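PDB 3M7A: uncharacterized protein from Novosphingobium aromaticivorans, which is of unknown function, a DUF192 (COG1430) family member that carries a predicted signal and is probably exported as a lipoprotein. Local coordinates for residues A[24-29]-A[33-38]; A[96-101]-A[125-130]; A[16-21]-A[52-57]; A[71-76]-A[86-91]. All coordinates share one frame; numbering follows the deposited sequence. Where two conformers were deposited one is given.

Contact 1. Residues A[24-29]-A[33-38]; sequences PVTVTG and RHVFRS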
loop_
_atom_site.group_PDB
_atom_site.type_symbol
_atom_site.label_atom_id
_atom_site.label_comp_id
_atom_site.label_asym_id
_atom_site.label_seq_id
_atom_site.Cartn_x
_atom_site.Cartn_y
_atom_site.Cartn_z
ATOM N N PRO A 24 -0.559 11.486 -0.767
ATOM C CA PRO A 24 -0.797 11.070 0.622
ATOM C C PRO A 24 -1.936 10.050 0.711
ATOM O O PRO A 24 -2.988 10.232 0.091
ATOM C CB PRO A 24 -1.182 12.371 1.314
ATOM C CG PRO A 24 -1.746 13.207 0.221
ATOM C CD PRO A 24 -0.934 12.883 -0.989
ATOM N N VAL A 25 -1.713 8.975 1.473
ATOM C CA VAL A 25 -2.729 7.933 1.708
ATOM C C VAL A 25 -2.870 7.813 3.214
ATOM O O VAL A 25 -1.869 7.751 3.914
ATOM C CB VAL A 25 -2.306 6.575 1.101
ATOM C CG1 VAL A 25 -3.330 5.493 1.443
ATOM C CG2 VAL A 25 -2.075 6.702 -0.393
ATOM N N THR A 26 -4.114 7.768 3.693
ATOM C CA THR A 26 -4.379 7.625 5.121
ATOM C C THR A 26 -5.088 6.326 5.386
ATOM O O THR A 26 -5.833 5.822 4.548
ATOM C CB THR A 26 -5.205 8.822 5.678
ATOM O OG1 THR A 26 -6.475 8.885 5.028
ATOM C CG2 THR A 26 -4.426 10.136 5.493
ATOM N N VAL A 27 -4.807 5.790 6.558
ATOM C CA VAL A 27 -5.435 4.579 7.045
ATOM C C VAL A 27 -5.917 4.908 8.457
ATOM O O VAL A 27 -5.106 5.253 9.326
ATOM C CB VAL A 27 -4.495 3.344 7.068
ATOM C CG1 VAL A 27 -5.260 2.115 7.486
ATOM C CG2 VAL A 27 -3.844 3.129 5.688
ATOM N N THR A 28 -7.230 4.782 8.692
ATOM C CA THR A 28 -7.847 5.253 9.928
ATOM C C THR A 28 -8.749 4.184 10.511
ATOM O O THR A 28 -9.576 3.581 9.816
ATOM C CB THR A 28 -8.622 6.563 9.690
ATOM O OG1 THR A 28 -7.755 7.494 9.050
ATOM C CG2 THR A 28 -9.140 7.142 11.000
ATOM N N GLY A 29 -8.570 3.941 11.804
ATOM C CA GLY A 29 -9.364 2.960 12.520
ATOM C C GLY A 29 -9.182 3.121 14.019
ATOM O O GLY A 29 -8.776 4.198 14.487
ATOM N N ARG A 33 -4.916 7.270 13.157
ATOM C CA ARG A 33 -4.766 7.683 11.780
ATOM C C ARG A 33 -3.307 7.620 11.411
ATOM O O ARG A 33 -2.472 8.233 12.074
ATOM C CB ARG A 33 -5.342 9.090 11.551
ATOM C CG ARG A 33 -5.237 9.615 10.112
ATOM C CD ARG A 33 -5.900 10.964 10.030
ATOM N NE ARG A 33 -6.145 11.492 8.693
ATOM C CZ ARG A 33 -7.208 11.225 7.940
ATOM N NH1 ARG A 33 -8.091 10.311 8.319
ATOM N NH2 ARG A 33 -7.409 11.903 6.815
ATOM N N HIS A 34 -3.020 6.886 10.331
ATOM C CA HIS A 34 -1.665 6.686 9.807
ATOM C C HIS A 34 -1.586 7.285 8.422
ATOM O O HIS A 34 -2.578 7.245 7.682
ATOM C CB HIS A 34 -1.338 5.190 9.732
ATOM C CG HIS A 34 -1.627 4.477 10.999
ATOM N ND1 HIS A 34 -0.774 4.494 12.076
ATOM C CD2 HIS A 34 -2.711 3.767 11.381
ATOM C CE1 HIS A 34 -1.315 3.810 13.068
ATOM N NE2 HIS A 34 -2.488 3.346 12.672
ATOM N N VAL A 35 -0.416 7.801 8.065
ATOM C CA VAL A 35 -0.233 8.525 6.816
ATOM C C VAL A 35 1.001 7.999 6.082
ATOM O O VAL A 35 2.063 7.878 6.682
ATOM C CB VAL A 35 -0.025 10.061 7.070
ATOM C CG1 VAL A 35 0.089 10.798 5.738
ATOM C CG2 VAL A 35 -1.155 10.617 7.902
ATOM N N PHE A 36 0.846 7.679 4.800
ATOM C CA PHE A 36 1.923 7.179 3.952
ATOM C C PHE A 36 2.018 8.033 2.699
ATOM O O PHE A 36 1.039 8.141 1.976
ATOM C CB PHE A 36 1.697 5.714 3.597
ATOM C CG PHE A 36 1.536 4.845 4.798
ATOM C CD1 PHE A 36 2.641 4.364 5.471
ATOM C CD2 PHE A 36 0.280 4.537 5.308
ATOM C CE1 PHE A 36 2.512 3.569 6.603
ATOM C CE2 PHE A 36 0.128 3.761 6.448
ATOM C CZ PHE A 36 1.242 3.261 7.089
ATOM N N ARG A 37 3.198 8.560 2.401
ATOM C CA ARG A 37 3.449 9.197 1.116
ATOM C C ARG A 37 3.699 8.073 0.104
ATOM O O ARG A 37 4.725 7.396 0.184
ATOM C CB ARG A 37 4.674 10.113 1.186
ATOM C CG ARG A 37 4.632 11.242 2.166
ATOM C CD ARG A 37 3.686 12.276 1.786
ATOM N NE ARG A 37 3.974 12.892 0.487
ATOM C CZ ARG A 37 3.242 13.860 -0.059
ATOM N NH1 ARG A 37 2.144 14.315 0.572
ATOM N NH2 ARG A 37 3.571 14.339 -1.267
ATOM N N SER A 38 2.756 7.882 -0.805
ATOM C CA SER A 38 2.705 6.671 -1.604
ATOM C C SER A 38 2.840 6.929 -3.095
ATOM O O SER A 38 2.112 7.718 -3.660
ATOM C CB SER A 38 1.376 5.963 -1.318
ATOM O OG SER A 38 1.252 5.659 0.049
#
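Val25 and Phe36 face each other as a hydrogen-bonded pair of an antiparallel hairpin, and Val27 and His34 form the next one. Four backbone bonds close the ladder; the shortest, from His34 N to Val27 O, is 2.8 Å. Between them the non-hydrogen-bonded pair Thr26 and Val35 brings Thr26 CA to 3.2 Å from His34 O, a CA-H...O contact.

Arg33 is the side chain to follow. With CG anti to the backbone N (chi1 -180°) and the chain extended as far as NE, it runs across the neighbouring strand. CB and CG pass Thr28 OG1, CG at 3.5 Å from it; NE then reaches Thr26 CG2 at 3.9 Å. At the tip the guanidinium turns one face to Thr26, whose OG1 lies 3.5 Å above the plane and toward its rim, while NH1 comes back to 2.9 Å from Thr28 OG1. NH2 pairs in a salt bridge with Glu8. Replacing Thr26 by a glycine would probably leave that guanidinium face without its support and the Arg33 tip freer to turn. At the other end of this face the bent Arg37 chain lies beside Pro24, NH1 at 3.7 Å from Pro24 CD, and its guanidinium takes backbone carbonyls of Ala7, Ala10 and Ala11.

The reverse face, with Val25, Val27, His34, Phe36 and Ser38, is largely apolar, His34 and Ser38 being its polar members, and Val27 CG2 meets the edge of the Phe36 ring. Helix 6-9 packs over Thr26 and Val35, whereas strand 118-123 and helix 126-130 receive Phe36; strand 137-139 pairs with 24-29 along its outer side.

Contact 2. Residues A[96-101]-A[125-130]; sequences MNIAAN and GLAARL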
loop_
_atom_site.group_PDB
_atom_site.type_symbol
_atom_site.label_atom_id
_atom_site.label_comp_id
_atom_site.label_asym_id
_atom_site.label_seq_id
_atom_site.Cartn_x
_atom_site.Cartn_y
_atom_site.Cartn_z
HETATM N N MSE A 96 -9.843 -5.180 3.552
HETATM C CA MSE A 96 -10.421 -6.517 3.575
HETATM C C MSE A 96 -9.519 -7.517 4.294
HETATM O O MSE A 96 -9.984 -8.333 5.099
HETATM C CB MSE A 96 -10.654 -7.035 2.155
HETATM C CG MSE A 96 -11.671 -6.244 1.376
HETATM SE SE MSE A 96 -11.944 -6.922 -0.418
HETATM C CE MSE A 96 -10.204 -6.588 -1.152
ATOM N N ASN A 97 -8.240 -7.479 3.969
ATOM C CA ASN A 97 -7.292 -8.439 4.444
ATOM C C ASN A 97 -5.886 -7.886 4.207
ATOM O O ASN A 97 -5.673 -6.950 3.408
ATOM C CB ASN A 97 -7.445 -9.825 3.785
ATOM C CG ASN A 97 -7.089 -9.855 2.310
ATOM O OD1 ASN A 97 -7.724 -9.182 1.487
ATOM N ND2 ASN A 97 -6.100 -10.674 1.967
ATOM N N ILE A 98 -4.927 -8.441 4.945
ATOM C CA ILE A 98 -3.543 -8.026 4.877
ATOM C C ILE A 98 -2.693 -9.280 4.661
ATOM O O ILE A 98 -2.854 -10.257 5.399
ATOM C CB ILE A 98 -3.119 -7.315 6.187
ATOM C CG1 ILE A 98 -4.020 -6.084 6.481
ATOM C CG2 ILE A 98 -1.624 -6.919 6.113
ATOM C CD1 ILE A 98 -3.760 -5.441 7.820
ATOM N N ALA A 99 -1.801 -9.244 3.679
ATOM C CA ALA A 99 -0.752 -10.259 3.544
ATOM C C ALA A 99 0.455 -9.698 4.286
ATOM O O ALA A 99 1.173 -8.862 3.741
ATOM C CB ALA A 99 -0.421 -10.574 2.097
ATOM N N ALA A 100 0.568 -10.055 5.570
ATOM C CA ALA A 100 1.603 -9.515 6.435
ATOM C C ALA A 100 2.920 -10.239 6.187
ATOM O O ALA A 100 2.940 -11.460 5.973
ATOM C CB ALA A 100 1.217 -9.605 7.907
ATOM N N ASN A 101 4.005 -9.489 6.247
ATOM C CA ASN A 101 5.333 -10.088 6.154
ATOM C C ASN A 101 5.504 -10.947 4.900
ATOM O O ASN A 101 6.090 -12.026 4.932
ATOM C CB ASN A 101 5.683 -10.853 7.442
ATOM C CG ASN A 101 5.482 -10.019 8.652
ATOM O OD1 ASN A 101 4.654 -10.348 9.535
ATOM N ND2 ASN A 101 6.184 -8.945 8.712
ATOM N N GLY A 125 5.809 -5.969 8.441
ATOM C CA GLY A 125 5.567 -5.926 9.878
ATOM C C GLY A 125 4.972 -4.639 10.399
ATOM O O GLY A 125 4.587 -4.549 11.564
ATOM N N LEU A 126 4.906 -3.615 9.555
ATOM C CA LEU A 126 4.492 -2.311 10.003
ATOM C C LEU A 126 3.008 -2.254 10.340
ATOM O O LEU A 126 2.605 -1.517 11.235
ATOM C CB LEU A 126 4.928 -1.199 8.994
ATOM C CG LEU A 126 4.727 0.255 9.410
ATOM C CD1 LEU A 126 5.473 0.584 10.716
ATOM C CD2 LEU A 126 5.206 1.175 8.289
ATOM N N ALA A 127 2.180 -2.992 9.603
ATOM C CA ALA A 127 0.735 -2.933 9.879
ATOM C C ALA A 127 0.463 -3.336 11.322
ATOM O O ALA A 127 -0.303 -2.666 12.015
ATOM C CB ALA A 127 -0.074 -3.777 8.911
ATOM N N ALA A 128 1.078 -4.427 11.774
ATOM C CA ALA A 128 0.842 -4.878 13.139
ATOM C C ALA A 128 1.457 -3.938 14.165
ATOM O O ALA A 128 0.890 -3.713 15.240
ATOM C CB ALA A 128 1.341 -6.338 13.349
ATOM N N ARG A 129 2.625 -3.394 13.867
ATOM C CA ARG A 129 3.230 -2.433 14.792
ATOM C C ARG A 129 2.303 -1.231 15.003
ATOM O O ARG A 129 2.172 -0.717 16.115
ATOM C CB ARG A 129 4.583 -1.962 14.285
ATOM C CG ARG A 129 5.152 -0.792 15.110
ATOM C CD ARG A 129 6.482 -0.324 14.564
ATOM N NE ARG A 129 6.966 0.862 15.266
ATOM C CZ ARG A 129 7.701 0.863 16.364
ATOM N NH1 ARG A 129 8.098 -0.262 16.916
ATOM N NH2 ARG A 129 8.049 2.026 16.916
ATOM N N LEU A 130 1.656 -0.802 13.927
ATOM C CA LEU A 130 0.769 0.369 13.927
ATOM C C LEU A 130 -0.636 0.099 14.408
ATOM O O LEU A 130 -1.335 1.034 14.834
ATOM C CB LEU A 130 0.722 0.994 12.528
ATOM C CG LEU A 130 2.031 1.611 12.029
ATOM C CD1 LEU A 130 1.848 2.134 10.601
ATOM C CD2 LEU A 130 2.563 2.692 12.953
#
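Ile98 and Ala127 make the apolar touch of this contact, methyl to methyl: CD1 of the isoleucine stands 4.2 Å from CB of the alanine. Ile98 points toward the helix from its strand, with CG1 anti to the carbonyl carbon (chi1 -58°) and the chain then running out straight, so that CD1 is the atom that arrives. The second touch is polar in its atoms but not a bond. Asn101 brings ND2 to 3.0 Å from Gly125 N and to 3.3 Å from Gly125 CA; both nitrogens are donors, so neither can serve the other.

Behind this touch stands Asp85, on strand 84-89, whose OD1 accepts from the backbone N of Asn101 and of Gly125, while OD2 accepts from Ala127 N. A single acidic side chain therefore ties the corner of the chain at Asn101 to the first turn of helix 126-130. Gly125 occupies the N-cap position, and its carbonyl O already takes Arg129 N at 3.2 Å, opening the helix. Its phi of 83° is one that a residue with a side chain adopts less readily, and a CB there would come close to Asn101 ND2. Leu126 and Leu130 rest on Phe36, which sets the helix against strand 32-41.

The chemistry is that of a helix start served by an acid. A negative carboxylate beside backbone N-H groups at the amino end of a helix would probably be stabilised by the helix dipole, and it gives the backbone N-H groups of Asn101 and Gly125 a common acceptor, while the single Ile98-Ala127 touch adds a modest apolar patch.

Contact 3. Residues A[16-21]-A[52-57]; sequences PVSGLQ and MFRTEL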
loop_
_atom_site.group_PDB
_atom_site.type_symbol
_atom_site.label_atom_id
_atom_site.label_comp_id
_atom_site.label_asym_id
_atom_site.label_seq_id
_atom_site.Cartn_x
_atom_site.Cartn_y
_atom_site.Cartn_z
ATOM N N PRO A 16 11.669 10.182 -7.563
ATOM C CA PRO A 16 12.843 10.372 -8.425
ATOM C C PRO A 16 13.337 9.122 -9.134
ATOM O O PRO A 16 14.111 9.236 -10.107
ATOM C CB PRO A 16 13.904 10.933 -7.454
ATOM C CG PRO A 16 13.508 10.368 -6.123
ATOM C CD PRO A 16 11.998 10.435 -6.142
ATOM N N VAL A 17 12.961 7.947 -8.631
ATOM C CA VAL A 17 13.379 6.671 -9.256
ATOM C C VAL A 17 12.352 6.212 -10.298
ATOM O O VAL A 17 12.683 5.920 -11.472
ATOM C CB VAL A 17 13.603 5.562 -8.200
ATOM C CG1 VAL A 17 14.017 4.211 -8.859
ATOM C CG2 VAL A 17 14.671 6.012 -7.173
ATOM N N SER A 18 11.094 6.161 -9.877
ATOM C CA SER A 18 10.044 5.595 -10.701
ATOM C C SER A 18 9.343 6.604 -11.598
ATOM O O SER A 18 8.635 6.209 -12.533
ATOM C CB SER A 18 8.991 4.969 -9.800
ATOM O OG SER A 18 8.323 6.000 -9.083
ATOM N N GLY A 19 9.483 7.891 -11.290
ATOM C CA GLY A 19 8.695 8.911 -11.958
ATOM C C GLY A 19 7.207 8.905 -11.640
ATOM O O GLY A 19 6.471 9.686 -12.228
ATOM N N LEU A 20 6.760 8.020 -10.729
ATOM C CA LEU A 20 5.358 7.933 -10.383
ATOM C C LEU A 20 4.956 9.133 -9.495
ATOM O O LEU A 20 5.761 9.691 -8.761
ATOM C CB LEU A 20 5.050 6.619 -9.676
ATOM C CG LEU A 20 5.273 5.344 -10.473
ATOM C CD1 LEU A 20 5.110 4.115 -9.571
ATOM C CD2 LEU A 20 4.294 5.215 -11.653
ATOM N N GLN A 21 3.700 9.522 -9.572
ATOM C CA GLN A 21 3.164 10.517 -8.674
ATOM C C GLN A 21 3.230 9.966 -7.252
ATOM O O GLN A 21 2.965 8.783 -7.028
ATOM C CB GLN A 21 1.708 10.821 -9.037
ATOM C CG GLN A 21 1.183 12.032 -8.329
ATOM C CD GLN A 21 -0.290 12.346 -8.572
ATOM O OE1 GLN A 21 -0.777 13.381 -8.101
ATOM N NE2 GLN A 21 -1.014 11.466 -9.272
HETATM N N MSE A 52 9.282 -3.941 -7.107
HETATM C CA MSE A 52 10.419 -4.742 -7.538
HETATM C C MSE A 52 11.688 -3.897 -7.560
HETATM O O MSE A 52 11.678 -2.703 -7.920
HETATM C CB MSE A 52 10.183 -5.304 -8.939
HETATM C CG MSE A 52 9.193 -6.429 -9.025
HETATM SE SE MSE A 52 9.150 -7.119 -10.825
HETATM C CE MSE A 52 7.859 -8.505 -10.503
ATOM N N PHE A 53 12.778 -4.560 -7.153
ATOM C CA PHE A 53 14.147 -4.031 -7.210
ATOM C C PHE A 53 14.497 -2.971 -6.181
ATOM O O PHE A 53 15.679 -2.648 -6.034
ATOM C CB PHE A 53 14.535 -3.519 -8.610
ATOM C CG PHE A 53 14.199 -4.475 -9.705
ATOM C CD1 PHE A 53 14.812 -5.703 -9.762
ATOM C CD2 PHE A 53 13.230 -4.168 -10.644
ATOM C CE1 PHE A 53 14.486 -6.619 -10.762
ATOM C CE2 PHE A 53 12.891 -5.068 -11.648
ATOM C CZ PHE A 53 13.514 -6.298 -11.693
ATOM N N ARG A 54 13.508 -2.439 -5.460
ATOM C CA ARG A 54 13.768 -1.400 -4.469
ATOM C C ARG A 54 14.510 -1.966 -3.289
ATOM O O ARG A 54 14.129 -3.005 -2.773
ATOM C CB ARG A 54 12.474 -0.823 -3.931
ATOM C CG ARG A 54 11.679 -0.114 -4.939
ATOM C CD ARG A 54 12.363 1.125 -5.478
ATOM N NE ARG A 54 11.500 1.719 -6.488
ATOM C CZ ARG A 54 10.474 2.515 -6.212
ATOM N NH1 ARG A 54 10.220 2.874 -4.966
ATOM N NH2 ARG A 54 9.723 2.963 -7.196
ATOM N N THR A 55 15.565 -1.298 -2.825
ATOM C CA THR A 55 16.320 -1.796 -1.667
ATOM C C THR A 55 15.996 -1.061 -0.369
ATOM O O THR A 55 16.476 -1.447 0.682
ATOM C CB THR A 55 17.820 -1.765 -1.921
ATOM O OG1 THR A 55 18.188 -0.435 -2.269
ATOM C CG2 THR A 55 18.158 -2.740 -3.083
ATOM N N GLU A 56 15.153 -0.037 -0.453
ATOM C CA GLU A 56 14.744 0.693 0.740
ATOM C C GLU A 56 13.390 1.359 0.560
ATOM O O GLU A 56 12.932 1.597 -0.538
ATOM C CB GLU A 56 15.795 1.732 1.138
ATOM C CG GLU A 56 15.888 2.909 0.181
ATOM C CD GLU A 56 16.869 3.977 0.644
ATOM O OE1 GLU A 56 16.837 4.356 1.840
ATOM O OE2 GLU A 56 17.665 4.440 -0.198
ATOM N N LEU A 57 12.738 1.596 1.685
ATOM C CA LEU A 57 11.401 2.171 1.784
ATOM C C LEU A 57 11.264 2.670 3.220
ATOM O O LEU A 57 11.533 1.928 4.170
ATOM C CB LEU A 57 10.317 1.133 1.525
ATOM C CG LEU A 57 8.868 1.655 1.463
ATOM C CD1 LEU A 57 8.619 2.544 0.261
ATOM C CD2 LEU A 57 7.896 0.464 1.510
#
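Ser18 and Arg54 meet between two irregular loops, whose backbones stay well apart: the nearest CA atoms, those of Val17 and Arg54, are 9.4 Å from each other. Residues 16-18 have helical backbone angles without the regular bonds, and Gly19 follows with a positive phi. Segment 52-57 contains neither helix nor strand.

Side chains alone bridge the gap. Arg54 is modelled in two conformers, and the touch described is that of one of them, so it is probably not permanent. The side chain bends at chi2 (-65°) and then reaches out, which carries NH2 to 3.4 Å from Ser18 CB, while NE passes Val17 CG1 at 4.3 Å. Both neighbours approach the guanidinium obliquely. Ser18 OG is occupied on its own side: it accepts from Leu20 N at 3.0 Å along a nearly straight bond (165°), which makes an ST turn. The same hydroxyl bonds to OE1 of Glu39, the oxygen that also forms the salt bridge with Arg54 NH2. With an alanine at Ser18, the ST turn would probably lose its closing acceptor and Glu39 one of its partners.

Glu39, on strand 32-41, is thus the shared acceptor through which these loops are joined. The direct touch is a weak one at the surface, and the charge pairing behind it is likely to do most of the holding.

Contact 4. Residues A[71-76]-A[86-91]; sequences DMATFW and IIFVGL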
loop_
_atom_site.group_PDB
_atom_site.type_symbol
_atom_site.label_atom_id
_atom_site.label_comp_id
_atom_site.label_asym_id
_atom_site.label_seq_id
_atom_site.Cartn_x
_atom_site.Cartn_y
_atom_site.Cartn_z
ATOM N N ASP A 71 -10.941 -5.545 -10.066
ATOM C CA ASP A 71 -10.843 -6.981 -10.117
ATOM C C ASP A 71 -10.103 -7.478 -8.883
ATOM O O ASP A 71 -9.222 -6.792 -8.342
ATOM C CB ASP A 71 -10.047 -7.359 -11.368
ATOM C CG ASP A 71 -10.830 -7.131 -12.676
ATOM O OD1 ASP A 71 -12.068 -6.936 -12.659
ATOM O OD2 ASP A 71 -10.169 -7.170 -13.732
HETATM N N MSE A 72 -10.423 -8.678 -8.447
HETATM C CA MSE A 72 -9.714 -9.312 -7.348
HETATM C C MSE A 72 -8.217 -9.392 -7.697
HETATM O O MSE A 72 -7.852 -9.880 -8.769
HETATM C CB MSE A 72 -10.288 -10.709 -7.154
HETATM C CG MSE A 72 -9.681 -11.516 -6.043
HETATM SE SE MSE A 72 -10.406 -13.314 -6.099
HETATM C CE MSE A 72 -8.921 -14.226 -5.219
ATOM N N ALA A 73 -7.352 -8.913 -6.805
ATOM C CA ALA A 73 -5.906 -8.861 -7.035
ATOM C C ALA A 73 -5.201 -10.048 -6.397
ATOM O O ALA A 73 -5.608 -10.545 -5.330
ATOM C CB ALA A 73 -5.333 -7.595 -6.448
ATOM N N THR A 74 -4.127 -10.494 -7.036
ATOM C CA THR A 74 -3.228 -11.490 -6.437
ATOM C C THR A 74 -1.803 -10.987 -6.659
ATOM O O THR A 74 -1.457 -10.614 -7.770
ATOM C CB THR A 74 -3.413 -12.898 -7.057
ATOM O OG1 THR A 74 -4.755 -13.322 -6.817
ATOM C CG2 THR A 74 -2.472 -13.922 -6.428
ATOM N N PHE A 75 -1.011 -10.945 -5.583
ATOM C CA PHE A 75 0.335 -10.380 -5.610
ATOM C C PHE A 75 1.382 -11.481 -5.433
ATOM O O PHE A 75 1.068 -12.616 -5.061
ATOM C CB PHE A 75 0.460 -9.302 -4.525
ATOM C CG PHE A 75 -0.087 -7.974 -4.946
ATOM C CD1 PHE A 75 -1.425 -7.785 -5.139
ATOM C CD2 PHE A 75 0.752 -6.923 -5.201
ATOM C CE1 PHE A 75 -1.916 -6.576 -5.560
ATOM C CE2 PHE A 75 0.269 -5.727 -5.605
ATOM C CZ PHE A 75 -1.068 -5.543 -5.803
ATOM N N TRP A 76 2.634 -11.148 -5.703
ATOM C CA TRP A 76 3.766 -11.995 -5.355
ATOM C C TRP A 76 5.004 -11.132 -5.135
ATOM O O TRP A 76 4.943 -9.934 -5.300
ATOM C CB TRP A 76 4.036 -13.074 -6.413
ATOM C CG TRP A 76 4.519 -12.607 -7.756
ATOM C CD1 TRP A 76 4.517 -11.342 -8.248
ATOM C CD2 TRP A 76 5.051 -13.446 -8.789
ATOM N NE1 TRP A 76 5.009 -11.339 -9.536
ATOM C CE2 TRP A 76 5.355 -12.619 -9.879
ATOM C CE3 TRP A 76 5.327 -14.810 -8.880
ATOM C CZ2 TRP A 76 5.874 -13.122 -11.079
ATOM C CZ3 TRP A 76 5.860 -15.303 -10.054
ATOM C CH2 TRP A 76 6.137 -14.458 -11.131
ATOM N N ILE A 86 1.058 -6.188 2.601
ATOM C CA ILE A 86 0.205 -5.900 1.452
ATOM C C ILE A 86 -1.241 -5.789 1.950
ATOM O O ILE A 86 -1.846 -6.766 2.370
ATOM C CB ILE A 86 0.356 -6.946 0.338
ATOM C CG1 ILE A 86 1.849 -7.159 -0.012
ATOM C CG2 ILE A 86 -0.405 -6.521 -0.923
ATOM C CD1 ILE A 86 2.101 -8.110 -1.202
ATOM N N ILE A 87 -1.762 -4.562 1.903
ATOM C CA ILE A 87 -3.053 -4.233 2.480
ATOM C C ILE A 87 -4.061 -4.083 1.354
ATOM O O ILE A 87 -3.951 -3.189 0.519
ATOM C CB ILE A 87 -2.923 -2.907 3.278
ATOM C CG1 ILE A 87 -1.853 -3.005 4.383
ATOM C CG2 ILE A 87 -4.289 -2.465 3.811
ATOM C CD1 ILE A 87 -1.399 -1.669 4.963
ATOM N N PHE A 88 -5.026 -4.992 1.298
ATOM C CA PHE A 88 -5.992 -5.036 0.198
ATOM C C PHE A 88 -7.264 -4.279 0.616
ATOM O O PHE A 88 -7.820 -4.533 1.701
ATOM C CB PHE A 88 -6.365 -6.474 -0.115
ATOM C CG PHE A 88 -5.219 -7.329 -0.569
ATOM C CD1 PHE A 88 -4.831 -7.369 -1.898
ATOM C CD2 PHE A 88 -4.530 -8.130 0.318
ATOM C CE1 PHE A 88 -3.814 -8.195 -2.322
ATOM C CE2 PHE A 88 -3.475 -8.944 -0.109
ATOM C CZ PHE A 88 -3.134 -8.982 -1.426
ATOM N N VAL A 89 -7.699 -3.371 -0.249
ATOM C CA VAL A 89 -8.783 -2.448 0.052
ATOM C C VAL A 89 -9.980 -2.747 -0.876
ATOM O O VAL A 89 -9.829 -2.834 -2.104
ATOM C CB VAL A 89 -8.306 -0.996 -0.119
ATOM C CG1 VAL A 89 -9.462 -0.025 0.167
ATOM C CG2 VAL A 89 -7.085 -0.704 0.740
ATOM N N GLY A 90 -11.152 -2.920 -0.265
ATOM C CA GLY A 90 -12.382 -3.167 -0.988
ATOM C C GLY A 90 -13.092 -1.933 -1.505
ATOM O O GLY A 90 -12.581 -0.810 -1.431
ATOM N N LEU A 91 -14.281 -2.170 -2.052
ATOM C CA LEU A 91 -14.977 -1.163 -2.829
ATOM C C LEU A 91 -15.558 -0.034 -1.985
ATOM O O LEU A 91 -15.894 1.006 -2.525
ATOM C CB LEU A 91 -16.053 -1.818 -3.708
ATOM C CG LEU A 91 -15.558 -2.359 -5.060
ATOM C CD1 LEU A 91 -14.555 -3.518 -4.895
ATOM C CD2 LEU A 91 -16.735 -2.777 -5.950
#
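Phe75 and Phe88 carry the aromatic part of this contact. Their ring centroids are 5.8 Å apart and the planes are turned by 72°, an oblique pairing in which the side chains pass one another, each coming from its own strand. The closest atoms are Phe75 CD1 and Phe88 CE1, at 3.7 Å.

The aliphatic contacts flank that pair. Ile86 lays CG2 over one face of the Phe75 ring, 4.3 Å above its plane and offset toward the rim, and sends CD1 to Phe75 CB at 3.9 Å. That reach follows from CG1 lying anti to the carbonyl carbon (chi1 -51°) and a straight second torsion. Two residues before Phe75, Ala73 puts CB 4.4 Å from the same CE1 of Phe88.

Backbone bonds play no part between the segments, since the two strands run antiparallel with axes 9.1 Å apart, the spacing of layers packed face to face by their side chains. Strand 72-75 belongs to a two-stranded sheet with 110-112, and strand 84-89 to the large mixed sheet, between 95-102 and 118-123. Phe75 also meets Phe65 edge-to-face and touches Val119, so this small sheet lies over the large one.

Contact 4 is the buried one, held by rings and methyls between two sheets; contact 1 is partly buried, a backbone-bonded hairpin with two arginines on one face and a largely apolar other face. Contact 3 lies at the surface, where two loops meet by an arginine side chain and share Glu39, and contact 2, likewise partly buried, joins a strand corner to a helix start. Contacts 1, 2 and 4 all reach the large mixed sheet. Contacts 2 and 4 lie on neighbouring strands of it, 95-102 and 84-89, with Ala99 N probably bonded to Ile86 O, and contacts 1 and 2 touch where Phe36 meets Leu126 and Leu130. Contact 3 encloses contact 1 along the chain, and Met52 brushes Trp76 of contact 4.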